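Local coordinates for ribokinase RBSK (Mycobacterium tuberculosis, PDB 3GO6), which probably catalyses the magnesium-dependent, ATP-driven phosphorylation of D-ribose at O5, giving D-ribose 5-phosphate, as a homodimeric ribokinase of the PfkB family, at residues A[88-91]-A[92-95]; A[152-155]-A[156-159]. All coordinates share one frame; numbering follows the deposited sequence.

Contact 1: residues A[88-91]-A[92-95]; sequences LRAH and LRAN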
ATOM      1  N   LEU A  88      11.762   9.758  -7.139  1.00 14.29           N
ATOM      2  CA  LEU A  88      12.821   9.042  -6.419  1.00 13.45           C
ATOM      3  C   LEU A  88      14.200   9.659  -6.679  1.00 13.86           C
ATOM      4  O   LEU A  88      14.991   9.863  -5.744  1.00 13.69           O
ATOM      5  CB  LEU A  88      12.832   7.546  -6.802  1.00 12.47           C
ATOM      6  CG  LEU A  88      11.559   6.773  -6.450  1.00 11.92           C
ATOM      7  CD1 LEU A  88      11.686   5.338  -6.987  1.00 11.04           C
ATOM      8  CD2 LEU A  88      11.382   6.800  -4.924  1.00 12.50           C
ATOM      9  N   ARG A  89      14.487   9.951  -7.943  1.00 13.65           N
ATOM     10  CA  ARG A  89      15.741  10.611  -8.318  1.00 15.22           C
ATOM     11  C   ARG A  89      15.871  12.001  -7.685  1.00 14.99           C
ATOM     12  O   ARG A  89      16.933  12.378  -7.210  1.00 15.61           O
ATOM     13  CB  ARG A  89      15.822  10.775  -9.848  1.00 14.79           C
ATOM     14  CG  ARG A  89      16.112   9.518 -10.630  1.00 16.63           C
ATOM     15  CD  ARG A  89      15.738   9.732 -12.136  1.00 18.91           C
ATOM     16  NE  ARG A  89      15.968   8.515 -12.938  1.00 23.55           N
ATOM     17  CZ  ARG A  89      17.180   8.113 -13.275  1.00 25.13           C
ATOM     18  NH1 ARG A  89      18.220   8.836 -12.879  1.00 27.56           N
ATOM     19  NH2 ARG A  89      17.361   7.007 -13.994  1.00 26.78           N
ATOM     20  N   ALA A  90      14.798  12.773  -7.725  1.00 15.89           N
ATOM     21  CA  ALA A  90      14.825  14.135  -7.194  1.00 16.22           C
ATOM     22  C   ALA A  90      15.063  14.106  -5.673  1.00 15.84           C
ATOM     23  O   ALA A  90      15.764  14.964  -5.135  1.00 16.16           O
ATOM     24  CB  ALA A  90      13.529  14.845  -7.523  1.00 15.82           C
ATOM     25  N   HIS A  91      14.485  13.120  -4.985  1.00 15.66           N
ATOM     26  CA  HIS A  91      14.709  12.949  -3.527  1.00 15.30           C
ATOM     27  C   HIS A  91      16.203  12.786  -3.225  1.00 15.20           C
ATOM     28  O   HIS A  91      16.736  13.432  -2.297  1.00 15.45           O
ATOM     29  CB  HIS A  91      13.884  11.750  -2.975  1.00 14.87           C
ATOM     30  CG  HIS A  91      14.236  11.347  -1.567  1.00 16.44           C
ATOM     31  ND1 HIS A  91      14.022  12.163  -0.476  1.00 16.89           N
ATOM     32  CD2 HIS A  91      14.758  10.197  -1.076  1.00 17.23           C
ATOM     33  CE1 HIS A  91      14.408  11.538   0.627  1.00 18.78           C
ATOM     34  NE2 HIS A  91      14.848  10.338   0.291  1.00 17.36           N
ATOM     35  N   LEU A  92      16.878  11.946  -4.005  1.00 14.65           N
ATOM     36  CA  LEU A  92      18.317  11.720  -3.850  1.00 15.10           C
ATOM     37  C   LEU A  92      19.151  12.965  -4.189  1.00 15.91           C
ATOM     38  O   LEU A  92      20.022  13.369  -3.403  1.00 16.09           O
ATOM     39  CB  LEU A  92      18.763  10.496  -4.651  1.00 14.27           C
ATOM     40  CG  LEU A  92      18.291   9.174  -4.006  1.00 14.74           C
ATOM     41  CD1 LEU A  92      18.332   8.016  -4.986  1.00 13.57           C
ATOM     42  CD2 LEU A  92      19.119   8.852  -2.755  1.00 15.55           C
ATOM     43  N   ARG A  93      18.853  13.603  -5.322  1.00 16.72           N
ATOM     44  CA  ARG A  93      19.511  14.880  -5.679  1.00 18.20           C
ATOM     45  C   ARG A  93      19.333  15.952  -4.613  1.00 17.82           C
ATOM     46  O   ARG A  93      20.279  16.685  -4.317  1.00 18.45           O
ATOM     47  CB  ARG A  93      18.999  15.430  -7.022  1.00 17.87           C
ATOM     48  CG  ARG A  93      19.293  14.557  -8.234  1.00 20.32           C
ATOM     49  CD  ARG A  93      19.118  15.386  -9.576  1.00 21.39           C
ATOM     50  NE  ARG A  93      17.831  16.100  -9.590  1.00 26.13           N
ATOM     51  CZ  ARG A  93      16.686  15.610 -10.064  1.00 25.54           C
ATOM     52  NH1 ARG A  93      16.623  14.401 -10.597  1.00 25.11           N
ATOM     53  NH2 ARG A  93      15.589  16.342  -9.995  1.00 29.34           N
ATOM     54  N   ALA A  94      18.132  16.051  -4.042  1.00 18.29           N
ATOM     55  CA  ALA A  94      17.821  17.048  -3.016  1.00 18.96           C
ATOM     56  C   ALA A  94      18.677  16.844  -1.766  1.00 20.05           C
ATOM     57  O   ALA A  94      18.880  17.785  -0.985  1.00 20.37           O
ATOM     58  CB  ALA A  94      16.336  16.988  -2.643  1.00 19.56           C
ATOM     59  N   ASN A  95      19.177  15.620  -1.585  1.00 18.78           N
ATOM     60  CA  ASN A  95      19.994  15.263  -0.415  1.00 19.48           C
ATOM     61  C   ASN A  95      21.486  15.102  -0.694  1.00 19.03           C
ATOM     62  O   ASN A  95      22.224  14.517   0.114  1.00 20.24           O
ATOM     63  CB  ASN A  95      19.414  14.000   0.246  1.00 18.52           C
ATOM     64  CG  ASN A  95      18.147  14.296   1.006  1.00 18.17           C
ATOM     65  OD1 ASN A  95      18.188  14.876   2.092  1.00 18.23           O
ATOM     66  ND2 ASN A  95      17.007  13.930   0.435  1.00 17.69           N
TER
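The last turns of helix 83-94, the helix of a beta-alpha-beta unit between strands 78-79 and 103-104, end with the amide of N95 folded back onto the backbone of H91. N95 ND2 donates to H91 O at 2.8 Å, with an N-H...O angle of 151°; the donor is tilted out of the carbonyl plane, and the acceptor lies somewhat out of the amide plane. This side-chain bond is the stronger of the two on H91 O, since the regular helical one, from N95 N, is long and weak. The amide is turned back along the helix because CG of N95 stands beside its own backbone N (chi1 -74°). The imidazole of H91 is carried to the same end: H91 CE1 stands 3.5 Å from N95 ND2, ring and amide planes 71° apart.

Just before this, the backbone bonding is regular. R93 N reaches R89 O at 3.0 Å, nearly straight and in the carbonyl plane, and A94 N reaches A90 O at 2.8 Å. R93, its chain bent at the CG-CD bond, curls back over A90, whose CA lies 3.5 Å above one guanidinium face, offset toward its rim; R93 NH2 comes 3.5 Å from A90 CB.

On the buried side, L88 and L92 pack on F79 of strand 78-79, and L92 also meets A60 and V64 of helix 58-68. H91 leans on V64 and on P55 of strand 50-56, while N95 OD1 accepts a hydrogen bond from R68 at the end of helix 58-68.

Contact 2: residues A[152-155]-A[156-159]; sequences EIPV and ATAL. With RIB (alpha-D-ribofuranose), chain C.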
ATOM      1  N   GLU A 152      18.077  -6.194  -1.009  1.00 15.94           N
ATOM      2  CA  GLU A 152      16.860  -6.127  -1.843  1.00 17.01           C
ATOM      3  C   GLU A 152      17.201  -6.220  -3.337  1.00 17.42           C
ATOM      4  O   GLU A 152      16.372  -6.647  -4.153  1.00 18.36           O
ATOM      5  CB  GLU A 152      16.040  -4.858  -1.574  1.00 17.07           C
ATOM      6  CG  GLU A 152      15.600  -4.670  -0.099  1.00 16.57           C
ATOM      7  CD  GLU A 152      14.721  -3.415   0.089  1.00 19.88           C
ATOM      8  OE1 GLU A 152      14.598  -2.586  -0.863  1.00 20.86           O
ATOM      9  OE2 GLU A 152      14.124  -3.273   1.174  1.00 19.09           O
ATOM     10  N   ILE A 153      18.415  -5.805  -3.685  1.00 16.49           N
ATOM     11  CA  ILE A 153      18.964  -6.011  -5.019  1.00 16.44           C
ATOM     12  C   ILE A 153      19.487  -7.479  -5.097  1.00 17.90           C
ATOM     13  O   ILE A 153      19.609  -8.142  -4.062  1.00 17.92           O
ATOM     14  CB  ILE A 153      20.127  -5.017  -5.264  1.00 16.37           C
ATOM     15  CG1 ILE A 153      21.233  -5.195  -4.190  1.00 15.28           C
ATOM     16  CG2 ILE A 153      19.591  -3.572  -5.274  1.00 14.42           C
ATOM     17  CD1 ILE A 153      22.562  -4.479  -4.508  1.00 15.71           C
ATOM     18  N   PRO A 154      19.801  -7.980  -6.312  1.00 18.86           N
ATOM     19  CA  PRO A 154      20.372  -9.334  -6.417  1.00 19.41           C
ATOM     20  C   PRO A 154      21.618  -9.494  -5.543  1.00 19.90           C
ATOM     21  O   PRO A 154      22.501  -8.630  -5.556  1.00 19.41           O
ATOM     22  CB  PRO A 154      20.743  -9.445  -7.902  1.00 19.83           C
ATOM     23  CG  PRO A 154      19.739  -8.514  -8.597  1.00 19.60           C
ATOM     24  CD  PRO A 154      19.641  -7.339  -7.640  1.00 18.90           C
ATOM     25  N   VAL A 155      21.693 -10.582  -4.776  1.00 20.32           N
ATOM     26  CA  VAL A 155      22.882 -10.801  -3.942  1.00 21.17           C
ATOM     27  C   VAL A 155      24.153 -10.865  -4.804  1.00 21.21           C
ATOM     28  O   VAL A 155      25.206 -10.383  -4.396  1.00 21.30           O
ATOM     29  CB  VAL A 155      22.746 -12.022  -2.981  1.00 21.54           C
ATOM     30  CG1 VAL A 155      23.993 -12.130  -2.087  1.00 22.99           C
ATOM     31  CG2 VAL A 155      21.520 -11.848  -2.090  1.00 21.93           C
ATOM     32  N   ALA A 156      24.036 -11.412  -6.017  1.00 22.13           N
ATOM     33  CA  ALA A 156      25.180 -11.482  -6.944  1.00 21.57           C
ATOM     34  C   ALA A 156      25.676 -10.094  -7.343  1.00 21.42           C
ATOM     35  O   ALA A 156      26.862  -9.905  -7.615  1.00 21.23           O
ATOM     36  CB  ALA A 156      24.817 -12.284  -8.180  1.00 22.60           C
ATOM     37  N   THR A 157      24.768  -9.117  -7.404  1.00 20.55           N
ATOM     38  CA  THR A 157      25.163  -7.725  -7.643  1.00 20.11           C
ATOM     39  C   THR A 157      25.868  -7.082  -6.437  1.00 19.52           C
ATOM     40  O   THR A 157      26.888  -6.406  -6.599  1.00 20.43           O
ATOM     41  CB  THR A 157      23.951  -6.872  -8.065  1.00 20.19           C
ATOM     42  OG1 THR A 157      23.431  -7.393  -9.297  1.00 22.03           O
ATOM     43  CG2 THR A 157      24.346  -5.399  -8.246  1.00 20.07           C
ATOM     44  N   ALA A 158      25.318  -7.262  -5.238  1.00 19.08           N
ATOM     45  CA  ALA A 158      26.018  -6.904  -4.002  1.00 18.90           C
ATOM     46  C   ALA A 158      27.434  -7.511  -3.946  1.00 19.08           C
ATOM     47  O   ALA A 158      28.405  -6.818  -3.632  1.00 17.83           O
ATOM     48  CB  ALA A 158      25.199  -7.368  -2.784  1.00 18.50           C
ATOM     49  N   LEU A 159      27.524  -8.810  -4.259  1.00 20.33           N
ATOM     50  CA  LEU A 159      28.792  -9.556  -4.266  1.00 21.11           C
ATOM     51  C   LEU A 159      29.808  -8.980  -5.248  1.00 21.75           C
ATOM     52  O   LEU A 159      30.966  -8.784  -4.891  1.00 23.26           O
ATOM     53  CB  LEU A 159      28.545 -11.044  -4.578  1.00 21.26           C
ATOM     54  CG  LEU A 159      29.769 -11.976  -4.655  1.00 20.70           C
ATOM     55  CD1 LEU A 159      30.498 -12.008  -3.324  1.00 20.41           C
ATOM     56  CD2 LEU A 159      29.350 -13.389  -5.064  1.00 21.65           C
TER
HETATM   57  O5  RIB C 305      14.251   0.219   6.069  1.00 20.44           O
HETATM   58  C5  RIB C 305      13.034   0.804   5.552  1.00 21.84           C
HETATM   59  C4  RIB C 305      13.043   0.696   4.016  1.00 19.40           C
HETATM   60  O4  RIB C 305      12.876  -0.692   3.661  1.00 19.95           O
HETATM   61  C3  RIB C 305      11.876   1.406   3.352  1.00 18.03           C
HETATM   62  O3  RIB C 305      12.191   2.729   2.848  1.00 15.22           O
HETATM   63  C2  RIB C 305      11.426   0.447   2.266  1.00 16.98           C
HETATM   64  O2  RIB C 305      11.531   1.031   0.962  1.00 17.87           O
HETATM   65  C1  RIB C 305      12.261  -0.818   2.391  1.00 17.44           C
HETATM   66  O1  RIB C 305      13.297  -0.880   1.402  1.00 15.84           O
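P154 O takes two backbone N-H groups at the start of helix 155-167, where P154 is the N-cap residue in the loop that follows strand 146-149 of the large mixed sheet. A158 N donates to P154 O at 3.1 Å, nearly along the C=O axis, and T157 N adds a weak, bent bond to the same oxygen. The next bond in the helix is L159 N to V155 O, at 2.8 Å. The proline ring runs alongside the T157 side chain, with P154 CB 3.7 Å from T157 OG1. That hydroxyl gives its polar end to L134 O.

Two residues before the N-cap, E152 reaches the bound sugar: E152 OE2 takes a hydrogen bond of 2.5 Å from ribose O1, the anomeric hydroxyl. The other carboxylate oxygen, OE1, is gripped by S27 OG and N29 ND2, which probably hold the carboxylate in place; N29 ND2 also bonds the sugar. The E152 chain runs extended beyond CG (chi2 -177°), which carries the carboxylate out from the loop into the sugar pocket; T45 of the second subunit packs against it.

V155 and A158 pack on helix 183-192, V155 against S185 and L186 and A158 against L189. On I153, CG1 stands between the backbone N and the carbonyl carbon (chi1 58°), and the chain then extends toward the first turn of the helix, ending with I153 CD1 4.3 Å from A158 CB and 4.2 Å from T157 CG2.

How the contacts relate
Contact 1 is the partly buried C-terminal end of helix 83-94, and contact 2 the buried N-terminal start of helix 155-167; their centres lie 23 Å apart and their nearest atoms about 10 Å, without touching. Both are local and rest on helical backbone bonds, but the two ends are finished differently: in contact 1 a side-chain amide supplements the last turn, whereas in contact 2 a proline carbonyl opens the first. R93, and in part R89, give contact 1 its polar outer side, while H91 faces the neighbouring helix and strand. Around the helix start of contact 2 the packing is mainly aliphatic, and its glutamate bonds the ribose directly, while L88 of contact 1 stays about 8 Å from the sugar.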